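Local coordinates for protein cytosine-specific methyltransferase (Escherichia coli O157:H7 EDL933, PDB 3G7U) that probably transfers a methyl group from S-adenosyl-L-methionine to carbon 5 of cytosine in DNA, as a member of the C5-methyltransferase family, at residues D7-V12 with M101-L106; G13-G18 with L116-P121; G18-R21 with D25-M28; I149-S154 with P353-Y358; R322-L327 with H342-I347. One frame throughout, in Å; residues are numbered along the deposited sequence. Where two conformers were deposited one is given.

In the fold
All five contacts are buried and apolar across their interfaces; polar groups lie beside or behind them. Interactions 1 to 4 pack helices on strands of the large sheet. Interactions 2 and 3 share helix 14-22, whose Leu-15 reaches strand 114-119 and whose alanines reach strand 25-30, while interaction 1 lies on strand 4-8 and helix 94-110. In interaction 4 the edge strand 143-152 meets helix 353-367; Ala-356 of that helix also packs on Leu-15 and Gly-18. Interaction 5 stands apart as the one helix-helix pair, without a strand, yet Gln-346 touches Val-12 of interaction 1. Exposed lysines border interaction 4, whereas interactions 1 and 2 approach the predicted active-site cysteine.

Interaction 1: D7-V12 with M101-L106; sequences DLFSGV and MHFYRL
Where Leu-8 and Phe-9 meet Phe-103 and Leu-106, a polar bond internal to helix 94-110 runs beside the contact: His-102 ND1 accepts the N-H of Arg-105 NE at 3.1 Å. The donor lies in the imidazole plane and the acceptor in the guanidinium plane, so the two flat groups meet edge on, with an N-H...N angle of 148°. Further bonds from the same guanidinium to Glu-109 and to the Leu-57 carbonyl fix its rotation.

The interface itself is hydrocarbon. One methyl, CD1 of Leu-8, serves two partners: it sits 3.8 Å from Phe-103 CD1, coming at that ring obliquely, and equally close to Leu-106 CD1. Phe-103 reaches this position because its CG extends opposite the backbone nitrogen (chi1 -180°), sending the ring from the helix toward the strand end. Phe-9 joins through its ring edge, CE2 lying 4.1 Å from Phe-103 CD1. Each of these atoms is near the plane of the other ring, which makes the meeting edge to edge and not a stack. Phe-9 itself has a left-handed backbone (phi 61°) where strand 4-8 gives way to the glycine-rich turn. The sequence of 7-11, Asp-Leu-Phe-Ser-Gly, matches the first conserved motif of the family, which in relatives shapes the cofactor site.

Strand 4-8 pairs here with strand 25-30 through Asp-7 and with strand 74-77 through Leu-8, while helix 94-110 packs on one face of the sheet, Phe-103 reaching Ile-75 and Ala-117 and Met-101 packing on helix 129-140.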
# COMPACT_ATOMS: atom_id res chain seq x y z
N ASP A 7 6.42 2.59 10.90
CA ASP A 7 6.50 2.41 9.42
C ASP A 7 7.42 3.47 8.77
O ASP A 7 7.10 4.67 8.79
CB ASP A 7 5.03 2.48 8.91
CG ASP A 7 4.85 2.11 7.41
OD1 ASP A 7 5.85 1.87 6.67
OD2 ASP A 7 3.65 2.06 6.99
N LEU A 8 8.60 3.03 8.31
CA LEU A 8 9.56 3.87 7.66
C LEU A 8 9.28 3.93 6.16
O LEU A 8 9.04 2.90 5.56
CB LEU A 8 10.96 3.32 7.90
CG LEU A 8 11.35 3.19 9.39
CD1 LEU A 8 12.81 2.66 9.49
CD2 LEU A 8 11.25 4.55 10.13
N PHE A 9 9.35 5.14 5.58
CA PHE A 9 9.04 5.35 4.17
C PHE A 9 7.58 4.94 3.97
O PHE A 9 7.26 4.16 3.09
CB PHE A 9 9.95 4.50 3.30
CG PHE A 9 11.42 4.66 3.61
CD1 PHE A 9 12.13 5.75 3.13
CD2 PHE A 9 12.09 3.67 4.32
CE1 PHE A 9 13.49 5.87 3.43
CE2 PHE A 9 13.44 3.79 4.60
CZ PHE A 9 14.13 4.87 4.14
N SER A 10 6.70 5.49 4.79
CA SER A 10 5.37 4.96 4.90
C SER A 10 4.47 5.26 3.70
O SER A 10 3.45 4.55 3.47
CB SER A 10 4.69 5.56 6.14
OG SER A 10 4.49 6.99 5.99
N GLY A 11 4.80 6.32 2.95
CA GLY A 11 3.85 6.88 1.96
C GLY A 11 2.52 7.15 2.64
O GLY A 11 2.48 7.53 3.84
N VAL A 12 1.41 6.89 1.93
CA VAL A 12 0.09 7.21 2.52
C VAL A 12 -0.45 6.18 3.47
O VAL A 12 -1.39 6.46 4.21
CB VAL A 12 -1.02 7.39 1.42
CG1 VAL A 12 -0.66 8.55 0.55
CG2 VAL A 12 -1.20 6.10 0.59
N MET A 101 20.30 1.32 3.12
CA MET A 101 21.19 0.92 4.21
C MET A 101 20.77 1.51 5.56
O MET A 101 20.95 0.86 6.59
CB MET A 101 22.62 1.35 3.89
CG MET A 101 23.36 0.49 2.84
SD MET A 101 23.47 -1.27 3.22
CE MET A 101 23.78 -1.33 5.00
N HIS A 102 20.18 2.72 5.54
CA HIS A 102 19.67 3.37 6.78
C HIS A 102 18.49 2.65 7.37
O HIS A 102 18.32 2.64 8.59
CB HIS A 102 19.28 4.83 6.50
CG HIS A 102 20.45 5.74 6.28
ND1 HIS A 102 21.45 5.90 7.21
CD2 HIS A 102 20.78 6.53 5.23
CE1 HIS A 102 22.34 6.76 6.74
NE2 HIS A 102 21.96 7.14 5.54
N PHE A 103 17.64 2.06 6.53
CA PHE A 103 16.55 1.22 7.03
C PHE A 103 17.14 0.14 7.92
O PHE A 103 16.66 -0.12 9.04
CB PHE A 103 15.72 0.56 5.89
CG PHE A 103 14.57 -0.30 6.37
CD1 PHE A 103 13.33 0.25 6.59
CD2 PHE A 103 14.72 -1.69 6.53
CE1 PHE A 103 12.28 -0.54 7.01
CE2 PHE A 103 13.70 -2.48 6.96
CZ PHE A 103 12.47 -1.92 7.20
N TYR A 104 18.12 -0.56 7.38
CA TYR A 104 18.70 -1.70 8.07
C TYR A 104 19.59 -1.26 9.25
O TYR A 104 19.67 -1.97 10.23
CB TYR A 104 19.44 -2.64 7.11
CG TYR A 104 18.43 -3.40 6.29
CD1 TYR A 104 17.79 -4.50 6.83
CD2 TYR A 104 18.07 -2.98 5.00
CE1 TYR A 104 16.80 -5.19 6.12
CE2 TYR A 104 17.09 -3.68 4.27
CZ TYR A 104 16.48 -4.77 4.83
OH TYR A 104 15.52 -5.48 4.14
N ARG A 105 20.19 -0.08 9.14
CA ARG A 105 20.90 0.49 10.30
C ARG A 105 19.95 0.70 11.45
O ARG A 105 20.24 0.35 12.60
CB ARG A 105 21.63 1.78 9.92
CG ARG A 105 22.26 2.50 11.10
CD ARG A 105 22.94 3.82 10.69
NE ARG A 105 22.03 4.78 10.04
CZ ARG A 105 21.12 5.53 10.66
NH1 ARG A 105 20.97 5.45 11.99
NH2 ARG A 105 20.35 6.38 9.97
N LEU A 106 18.77 1.26 11.16
CA LEU A 106 17.76 1.50 12.18
C LEU A 106 17.24 0.23 12.80
O LEU A 106 17.01 0.17 13.99
CB LEU A 106 16.62 2.36 11.63
CG LEU A 106 17.00 3.81 11.40
CD1 LEU A 106 15.86 4.57 10.74
CD2 LEU A 106 17.30 4.46 12.77

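Interaction 2: G13-G18 with L116-P121; sequences GGLSLG and LAENVP
Leu-15 and Leu-116 cross obliquely where helix 14-22 lies over strand 114-119 in the Rossmann-like methyltransferase fold. Both are extended from their backbones, with CG opposite the nitrogen (chi1 -170° in Leu-15, 176° in Leu-116), which carries each branched end into the space between helix and strand. The fork of Leu-15 straddles a single methyl: Leu-116 CD2 is 3.9 Å from Leu-15 CD1 and 4.1 Å from Leu-15 CD2. This near-equality is the evidence that the methyl faces the cleft between the branches and does not abut just one of them.

Helix 353-367 packs on both leucines, Ala-356 touching Leu-15, and Ile-359 and Leu-360 touching Leu-116. On the other face of the sheet Ala-117, its first bond directed away from helix 14-22, meets Phe-103 and Tyr-104 of helix 94-110. Helix 14-22 starts from the glycine-rich segment of the first family motif: Gly-13 is the N-cap, and Gly-13 O receives Leu-17 N at 2.8 Å.

Glu-118 opens the Glu-Asn-Val sequence of family motif VI, and its side chain lies about 10 Å from that of Cys-81, the predicted active-site residue. Its carboxylate is turned to Arg-164, whose NE forms a salt bridge with OE2, while the aliphatic part of the chain faces helix 14-22. With chi1 at 61°, the CG of Glu-118 sits between its own backbone N and carbonyl carbon, and from there it lies 4.4 Å from Leu-15 CD2.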
# COMPACT_ATOMS: atom_id res chain seq x y z
N GLY A 13 0.18 5.00 3.49
CA GLY A 13 -0.12 4.01 4.52
C GLY A 13 -0.76 2.71 4.05
O GLY A 13 -1.54 2.11 4.79
N GLY A 14 -0.45 2.28 2.83
CA GLY A 14 -0.86 0.92 2.41
C GLY A 14 -0.34 -0.17 3.38
O GLY A 14 -1.11 -1.00 3.84
N LEU A 15 0.96 -0.15 3.68
CA LEU A 15 1.55 -1.16 4.56
C LEU A 15 1.08 -0.91 5.99
O LEU A 15 0.84 -1.86 6.72
CB LEU A 15 3.08 -1.07 4.48
CG LEU A 15 3.86 -2.18 5.14
CD1 LEU A 15 3.67 -3.50 4.30
CD2 LEU A 15 5.34 -1.78 5.15
N SER A 16 0.91 0.36 6.36
CA SER A 16 0.36 0.73 7.68
C SER A 16 -1.03 0.16 7.90
O SER A 16 -1.35 -0.36 8.99
CB SER A 16 0.25 2.24 7.84
OG SER A 16 1.51 2.82 8.10
N LEU A 17 -1.86 0.24 6.88
CA LEU A 17 -3.26 -0.26 7.01
C LEU A 17 -3.22 -1.78 7.15
O LEU A 17 -3.97 -2.37 7.92
CB LEU A 17 -4.10 0.14 5.80
CG LEU A 17 -5.54 -0.42 5.81
CD1 LEU A 17 -6.25 -0.07 7.15
CD2 LEU A 17 -6.31 0.11 4.59
N GLY A 18 -2.34 -2.42 6.38
CA GLY A 18 -2.10 -3.86 6.53
C GLY A 18 -1.70 -4.20 7.96
O GLY A 18 -2.24 -5.14 8.55
N LEU A 116 10.06 -6.00 8.63
CA LEU A 116 9.49 -6.39 7.32
C LEU A 116 9.83 -5.24 6.41
O LEU A 116 9.40 -4.09 6.66
CB LEU A 116 7.98 -6.57 7.42
CG LEU A 116 7.23 -6.89 6.09
CD1 LEU A 116 6.02 -7.70 6.36
CD2 LEU A 116 6.83 -5.63 5.31
N ALA A 117 10.55 -5.54 5.34
CA ALA A 117 10.79 -4.56 4.27
C ALA A 117 10.10 -5.05 3.01
O ALA A 117 10.03 -6.25 2.76
CB ALA A 117 12.26 -4.43 4.00
N GLU A 118 9.54 -4.11 2.26
CA GLU A 118 8.91 -4.45 0.97
C GLU A 118 9.68 -3.72 -0.12
O GLU A 118 10.12 -2.58 0.08
CB GLU A 118 7.42 -4.08 0.97
CG GLU A 118 7.08 -2.58 1.18
CD GLU A 118 7.15 -1.73 -0.11
OE1 GLU A 118 6.99 -0.49 -0.03
OE2 GLU A 118 7.35 -2.29 -1.20
N ASN A 119 9.90 -4.38 -1.26
CA ASN A 119 10.59 -3.74 -2.36
C ASN A 119 9.91 -4.16 -3.68
O ASN A 119 9.32 -5.21 -3.75
CB ASN A 119 12.06 -4.12 -2.42
CG ASN A 119 12.92 -3.40 -1.38
OD1 ASN A 119 13.08 -3.90 -0.28
ND2 ASN A 119 13.50 -2.24 -1.75
N VAL A 120 9.99 -3.31 -4.69
CA VAL A 120 9.53 -3.70 -6.04
C VAL A 120 10.67 -4.41 -6.77
O VAL A 120 11.84 -4.24 -6.42
CB VAL A 120 9.07 -2.44 -6.83
CG1 VAL A 120 7.81 -1.87 -6.22
CG2 VAL A 120 10.18 -1.38 -6.86
N PRO A 121 10.34 -5.21 -7.83
CA PRO A 121 11.41 -5.77 -8.67
C PRO A 121 12.45 -4.74 -9.11
O PRO A 121 12.10 -3.59 -9.37
CB PRO A 121 10.63 -6.31 -9.88
CG PRO A 121 9.35 -6.81 -9.25
CD PRO A 121 9.01 -5.69 -8.26

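Interaction 3: G18-R21 with D25-M28; sequences GAAR and DVKM
A small apolar contact, Val-26 against Ala-19 and Ala-20, joins the C-terminal half of helix 14-22 to the strand that follows it in the chain. One branch of the valine does the touching. Val-26 CG2 lies 3.9 Å from Ala-19 CB, and 4.4 Å from Ala-20 CB, which sits to the side. The same methyl is 4.3 Å from Ala-20 N, so it rests on the helix backbone as well as on its methyls; the carbonyl O of Ser-16, one turn earlier, is near it too.

The torsion explains the choice of branch. At chi1 173° CG1 is the methyl opposite the nitrogen, whereas CG2 stands beside the nitrogen and opposite the carbonyl carbon, turned to the helix. Short alanine side chains let the helix come close, with 5.9 Å between the CA atoms of Ala-20 and Asp-25.

The charged side chains of the strand take no part: Asp-25 points away from the helix, and Lys-27 NZ bridges to Asp-25 OD2 at 2.9 Å, meeting the carboxylate from above its plane (59° out of it). Val-5 of strand 4-8 touches both Ala-19 and Val-26, and Leu-360 of helix 353-367 touches Ala-19. Strand 4-8, helix 14-22 and strand 25-30 follow one another in the chain, with the two strands parallel neighbours in the sheet: a beta-alpha-beta unit, the basic connection of Rossmann-like folds.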
# COMPACT_ATOMS: atom_id res chain seq x y z
N GLY A 18 -2.34 -2.42 6.38
CA GLY A 18 -2.10 -3.86 6.53
C GLY A 18 -1.70 -4.20 7.96
O GLY A 18 -2.24 -5.14 8.55
N ALA A 19 -0.77 -3.43 8.54
CA ALA A 19 -0.31 -3.69 9.90
C ALA A 19 -1.45 -3.54 10.88
O ALA A 19 -1.64 -4.40 11.76
CB ALA A 19 0.86 -2.74 10.26
N ALA A 20 -2.20 -2.46 10.75
CA ALA A 20 -3.26 -2.13 11.70
C ALA A 20 -4.38 -3.17 11.66
O ALA A 20 -4.91 -3.60 12.71
CB ALA A 20 -3.82 -0.70 11.42
N ARG A 21 -4.72 -3.61 10.46
CA ARG A 21 -5.77 -4.64 10.31
C ARG A 21 -5.29 -6.02 10.87
O ARG A 21 -6.09 -6.78 11.44
CB ARG A 21 -6.23 -4.76 8.86
CG ARG A 21 -7.16 -3.65 8.40
CD ARG A 21 -7.62 -3.92 6.98
NE ARG A 21 -8.89 -3.27 6.71
CZ ARG A 21 -9.41 -3.09 5.50
NH1 ARG A 21 -8.74 -3.50 4.43
NH2 ARG A 21 -10.61 -2.51 5.37
N ASP A 25 -0.27 -1.94 16.44
CA ASP A 25 -0.57 -0.53 16.65
C ASP A 25 0.51 0.21 15.87
O ASP A 25 1.68 0.04 16.16
CB ASP A 25 -0.44 -0.23 18.16
CG ASP A 25 -1.01 1.13 18.53
OD1 ASP A 25 -1.06 2.04 17.67
OD2 ASP A 25 -1.39 1.29 19.72
N VAL A 26 0.13 1.03 14.89
CA VAL A 26 1.13 1.76 14.07
C VAL A 26 1.36 3.04 14.86
O VAL A 26 0.52 3.94 14.87
CB VAL A 26 0.61 2.09 12.65
CG1 VAL A 26 1.61 3.02 11.88
CG2 VAL A 26 0.34 0.78 11.87
N LYS A 27 2.48 3.08 15.56
CA LYS A 27 2.72 4.17 16.53
C LYS A 27 3.33 5.40 15.87
O LYS A 27 3.13 6.52 16.36
CB LYS A 27 3.63 3.72 17.67
CG LYS A 27 3.03 2.71 18.62
CD LYS A 27 1.83 3.30 19.32
CE LYS A 27 1.61 2.66 20.66
NZ LYS A 27 0.32 3.04 21.25
N MET A 28 4.01 5.21 14.75
CA MET A 28 4.76 6.30 14.12
C MET A 28 4.86 5.97 12.64
O MET A 28 5.16 4.84 12.30
CB MET A 28 6.19 6.43 14.69
CG MET A 28 7.10 7.58 14.08
SD MET A 28 8.79 7.60 14.82
CE MET A 28 8.22 8.43 16.29

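Interaction 4: I149-S154 with P353-Y358; sequences IKVKAS and PIVAEY
Val-355 presses one methyl against Ala-153 and offers the other, less closely, to Val-151. The tight half is at Ala-153, where Val-355 CG2 is 3.6 Å from CB and equally close to CA, so that it abuts the backbone as well as the methyl. On the looser half Val-355 CG1 lies 4.0 Å from Val-151 CG2, and the two valines lie alongside each other, pointing opposite ways. Both branches are used because chi1 of 174° puts CG1 opposite the helix nitrogen and CG2 opposite the carbonyl carbon, splaying them along the strand.

In the mixed sheet of this class I-like methyltransferase fold, strand 143-152 is an outer strand, antiparallel to 163-171, and helix 353-367 lies over it. Phe-166 of the neighbouring strand touches both Val-151 and Val-355.

The solvent side is different: Lys-152 leaves the strand in the direction away from the helix, and it and Lys-150 are exposed. Beyond Val-355, Tyr-358 makes a T-shaped ring contact with Tyr-156 and its OH hydrogen-bonds to Lys-186 N, while Pro-353 packs back on Leu-17 of helix 14-22.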
# COMPACT_ATOMS: atom_id res chain seq x y z
N ILE A 149 10.29 -13.41 -0.10
CA ILE A 149 8.92 -13.81 -0.41
C ILE A 149 8.55 -12.93 -1.62
O ILE A 149 8.64 -11.72 -1.56
CB ILE A 149 8.03 -13.57 0.85
CG1 ILE A 149 8.42 -14.54 1.98
CG2 ILE A 149 6.57 -13.74 0.55
CD1 ILE A 149 7.60 -14.38 3.22
N LYS A 150 8.24 -13.54 -2.76
CA LYS A 150 7.83 -12.77 -3.94
C LYS A 150 6.36 -13.11 -4.12
O LYS A 150 5.99 -14.28 -4.23
CB LYS A 150 8.65 -13.14 -5.17
CG LYS A 150 8.43 -12.18 -6.35
CD LYS A 150 9.26 -12.57 -7.59
CE LYS A 150 9.21 -11.46 -8.63
NZ LYS A 150 10.00 -11.67 -9.92
N VAL A 151 5.50 -12.10 -4.05
CA VAL A 151 4.06 -12.41 -4.11
C VAL A 151 3.41 -11.69 -5.27
O VAL A 151 3.87 -10.65 -5.68
CB VAL A 151 3.30 -12.06 -2.82
CG1 VAL A 151 3.78 -12.90 -1.64
CG2 VAL A 151 3.40 -10.59 -2.50
N LYS A 152 2.31 -12.26 -5.76
CA LYS A 152 1.48 -11.61 -6.78
C LYS A 152 0.22 -11.23 -6.02
O LYS A 152 -0.40 -12.06 -5.39
CB LYS A 152 1.16 -12.61 -7.92
CG LYS A 152 0.52 -11.99 -9.17
CD LYS A 152 0.39 -13.00 -10.33
CE LYS A 152 -0.75 -13.99 -10.07
NZ LYS A 152 -0.91 -15.05 -11.13
N ALA A 153 -0.15 -9.96 -6.07
CA ALA A 153 -1.23 -9.45 -5.24
C ALA A 153 -2.52 -10.17 -5.43
O ALA A 153 -3.30 -10.35 -4.46
CB ALA A 153 -1.41 -7.92 -5.45
N SER A 154 -2.79 -10.57 -6.66
CA SER A 154 -4.09 -11.19 -6.99
C SER A 154 -4.31 -12.56 -6.30
O SER A 154 -5.45 -12.96 -6.01
CB SER A 154 -4.27 -11.30 -8.50
OG SER A 154 -3.15 -11.88 -9.12
N PRO A 353 -3.09 -2.88 0.59
CA PRO A 353 -3.44 -3.20 1.98
C PRO A 353 -3.89 -4.65 2.21
O PRO A 353 -3.78 -5.17 3.31
CB PRO A 353 -4.60 -2.25 2.29
CG PRO A 353 -4.33 -1.06 1.46
CD PRO A 353 -3.75 -1.63 0.13
N ILE A 354 -4.48 -5.26 1.19
CA ILE A 354 -4.95 -6.64 1.32
C ILE A 354 -3.76 -7.62 1.44
O ILE A 354 -3.76 -8.47 2.33
CB ILE A 354 -5.84 -6.98 0.11
CG1 ILE A 354 -7.10 -6.13 0.15
CG2 ILE A 354 -6.11 -8.52 0.06
CD1 ILE A 354 -8.03 -6.35 -1.11
N VAL A 355 -2.77 -7.47 0.57
CA VAL A 355 -1.52 -8.23 0.63
C VAL A 355 -0.79 -7.94 1.94
O VAL A 355 -0.42 -8.87 2.66
CB VAL A 355 -0.60 -7.88 -0.54
CG1 VAL A 355 0.75 -8.56 -0.36
CG2 VAL A 355 -1.25 -8.28 -1.87
N ALA A 356 -0.64 -6.65 2.28
CA ALA A 356 0.02 -6.27 3.53
C ALA A 356 -0.64 -6.91 4.75
O ALA A 356 0.08 -7.48 5.60
CB ALA A 356 0.09 -4.72 3.68
N GLU A 357 -1.97 -6.89 4.81
CA GLU A 357 -2.69 -7.47 5.96
C GLU A 357 -2.40 -8.95 6.11
O GLU A 357 -2.14 -9.45 7.22
CB GLU A 357 -4.19 -7.29 5.84
CG GLU A 357 -4.93 -7.76 7.14
CD GLU A 357 -6.43 -7.76 6.98
OE1 GLU A 357 -6.91 -7.34 5.89
OE2 GLU A 357 -7.12 -8.17 7.93
N TYR A 358 -2.42 -9.65 4.98
CA TYR A 358 -2.22 -11.09 5.03
C TYR A 358 -0.88 -11.48 5.59
O TYR A 358 -0.83 -12.31 6.50
CB TYR A 358 -2.44 -11.73 3.66
CG TYR A 358 -2.89 -13.19 3.79
CD1 TYR A 358 -4.26 -13.51 3.83
CD2 TYR A 358 -1.97 -14.22 3.90
CE1 TYR A 358 -4.69 -14.82 3.96
CE2 TYR A 358 -2.40 -15.55 4.04
CZ TYR A 358 -3.76 -15.84 4.06
OH TYR A 358 -4.22 -17.14 4.19

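Interaction 5: R322-L327 with H342-I347; sequences REAARL and HSFRQI
The ring of Phe-344 takes the methyl of Ala-324 obliquely along one side: Ala-324 CB is 3.7 Å from CE2 and 4.0 Å from CD2. Pro-321, at the start of the opposing helix, also touches this ring. With chi1 at -83° the ring stands beside its own backbone nitrogen, and its far end comes nearer helix 321-328 than its first bond suggests.

Ile-347 fills the other part of the interface with two branches. Its CG2 lies 3.7 Å from Ala-324 O, and CD1 rests 4.0 Å from Ala-325 CB and 3.9 Å from Ala-325 N. The alanines therefore present backbone as well as methyl groups to the isoleucine.

The short helical segments run nearly parallel, 5° between their directions, with axes 9.7 Å apart. The sequence of 322-327, Arg-Glu-Ala-Ala-Arg-Leu, fits motif IX of the C5 methyltransferases, and helix 340-348 ends in the glycine of the Gly-Asn-Ser-Val segment of motif X. The charged residues of helix 321-328 find partners off this interface: Arg-326 forms a salt bridge with Asp-332, Glu-323 one with Arg-317. On the second helix, Gln-346 hydrogen-bonds through its amide nitrogen to Thr-39 and through its oxygen to His-337 N.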
# COMPACT_ATOMS: atom_id res chain seq x y z
N ARG A 322 -10.71 6.81 -7.32
CA ARG A 322 -11.36 5.84 -6.44
C ARG A 322 -11.36 4.45 -7.07
O ARG A 322 -11.18 3.46 -6.39
CB ARG A 322 -12.79 6.26 -6.06
CG ARG A 322 -13.59 5.27 -5.17
CD ARG A 322 -12.90 4.90 -3.85
NE ARG A 322 -12.73 6.05 -2.97
CZ ARG A 322 -11.92 6.07 -1.92
NH1 ARG A 322 -11.23 4.99 -1.57
NH2 ARG A 322 -11.84 7.18 -1.18
N GLU A 323 -11.50 4.39 -8.39
CA GLU A 323 -11.42 3.10 -9.09
C GLU A 323 -10.04 2.48 -8.97
O GLU A 323 -9.93 1.28 -8.71
CB GLU A 323 -11.82 3.26 -10.57
CG GLU A 323 -13.35 3.50 -10.70
CD GLU A 323 -13.81 4.01 -12.07
OE1 GLU A 323 -12.98 4.43 -12.90
OE2 GLU A 323 -15.06 4.03 -12.31
N ALA A 324 -8.99 3.30 -9.14
CA ALA A 324 -7.64 2.83 -8.93
C ALA A 324 -7.41 2.33 -7.50
O ALA A 324 -6.73 1.29 -7.29
CB ALA A 324 -6.65 3.94 -9.26
N ALA A 325 -7.96 3.07 -6.53
CA ALA A 325 -7.85 2.70 -5.09
C ALA A 325 -8.47 1.35 -4.88
O ALA A 325 -7.91 0.49 -4.18
CB ALA A 325 -8.54 3.72 -4.21
N ARG A 326 -9.67 1.13 -5.47
CA ARG A 326 -10.30 -0.17 -5.30
C ARG A 326 -9.45 -1.27 -5.93
O ARG A 326 -9.27 -2.35 -5.35
CB ARG A 326 -11.68 -0.16 -5.94
CG ARG A 326 -12.69 0.67 -5.20
CD ARG A 326 -14.05 0.07 -5.43
NE ARG A 326 -15.15 0.68 -4.65
CZ ARG A 326 -16.42 0.43 -4.91
NH1 ARG A 326 -17.40 1.01 -4.21
NH2 ARG A 326 -16.72 -0.39 -5.91
N LEU A 327 -8.94 -1.01 -7.11
CA LEU A 327 -8.17 -2.04 -7.77
C LEU A 327 -6.87 -2.36 -7.02
O LEU A 327 -6.33 -3.45 -7.15
CB LEU A 327 -7.89 -1.59 -9.21
CG LEU A 327 -9.18 -1.47 -10.03
CD1 LEU A 327 -8.84 -0.75 -11.35
CD2 LEU A 327 -9.73 -2.90 -10.36
N HIS A 342 -2.05 13.78 -7.56
CA HIS A 342 -1.45 13.28 -6.32
C HIS A 342 -2.02 11.96 -5.89
O HIS A 342 -1.26 11.08 -5.52
CB HIS A 342 -1.55 14.31 -5.19
CG HIS A 342 -0.61 15.46 -5.36
ND1 HIS A 342 0.75 15.29 -5.44
CD2 HIS A 342 -0.84 16.79 -5.49
CE1 HIS A 342 1.33 16.47 -5.61
NE2 HIS A 342 0.38 17.40 -5.64
N SER A 343 -3.34 11.79 -5.97
CA SER A 343 -3.95 10.56 -5.49
C SER A 343 -3.46 9.35 -6.30
O SER A 343 -3.18 8.31 -5.73
CB SER A 343 -5.48 10.69 -5.47
OG SER A 343 -6.00 11.02 -6.76
N PHE A 344 -3.32 9.49 -7.63
CA PHE A 344 -2.85 8.37 -8.45
C PHE A 344 -1.43 7.96 -8.10
O PHE A 344 -1.11 6.75 -8.08
CB PHE A 344 -2.92 8.71 -9.94
CG PHE A 344 -4.28 8.48 -10.54
CD1 PHE A 344 -5.05 9.56 -10.96
CD2 PHE A 344 -4.79 7.21 -10.68
CE1 PHE A 344 -6.29 9.38 -11.51
CE2 PHE A 344 -6.06 7.02 -11.23
CZ PHE A 344 -6.80 8.10 -11.63
N ARG A 345 -0.57 8.94 -7.87
CA ARG A 345 0.77 8.68 -7.34
C ARG A 345 0.71 8.01 -5.96
O ARG A 345 1.38 7.00 -5.76
CB ARG A 345 1.63 9.95 -7.29
CG ARG A 345 2.13 10.35 -8.67
CD ARG A 345 2.48 11.85 -8.73
NE ARG A 345 3.59 12.20 -7.85
CZ ARG A 345 4.88 12.15 -8.19
NH1 ARG A 345 5.24 11.75 -9.41
NH2 ARG A 345 5.82 12.49 -7.31
N GLN A 346 -0.12 8.51 -5.04
CA GLN A 346 -0.23 7.89 -3.70
C GLN A 346 -0.65 6.42 -3.77
O GLN A 346 -0.11 5.56 -3.06
CB GLN A 346 -1.21 8.65 -2.82
CG GLN A 346 -0.72 10.09 -2.50
CD GLN A 346 -1.69 10.89 -1.67
OE1 GLN A 346 -2.88 10.70 -1.73
NE2 GLN A 346 -1.17 11.79 -0.87
N ILE A 347 -1.64 6.15 -4.61
CA ILE A 347 -2.13 4.79 -4.84
C ILE A 347 -1.07 3.87 -5.48
O ILE A 347 -0.79 2.78 -4.96
CB ILE A 347 -3.44 4.84 -5.68
CG1 ILE A 347 -4.51 5.51 -4.84
CG2 ILE A 347 -3.94 3.40 -5.96
CD1 ILE A 347 -5.69 6.08 -5.66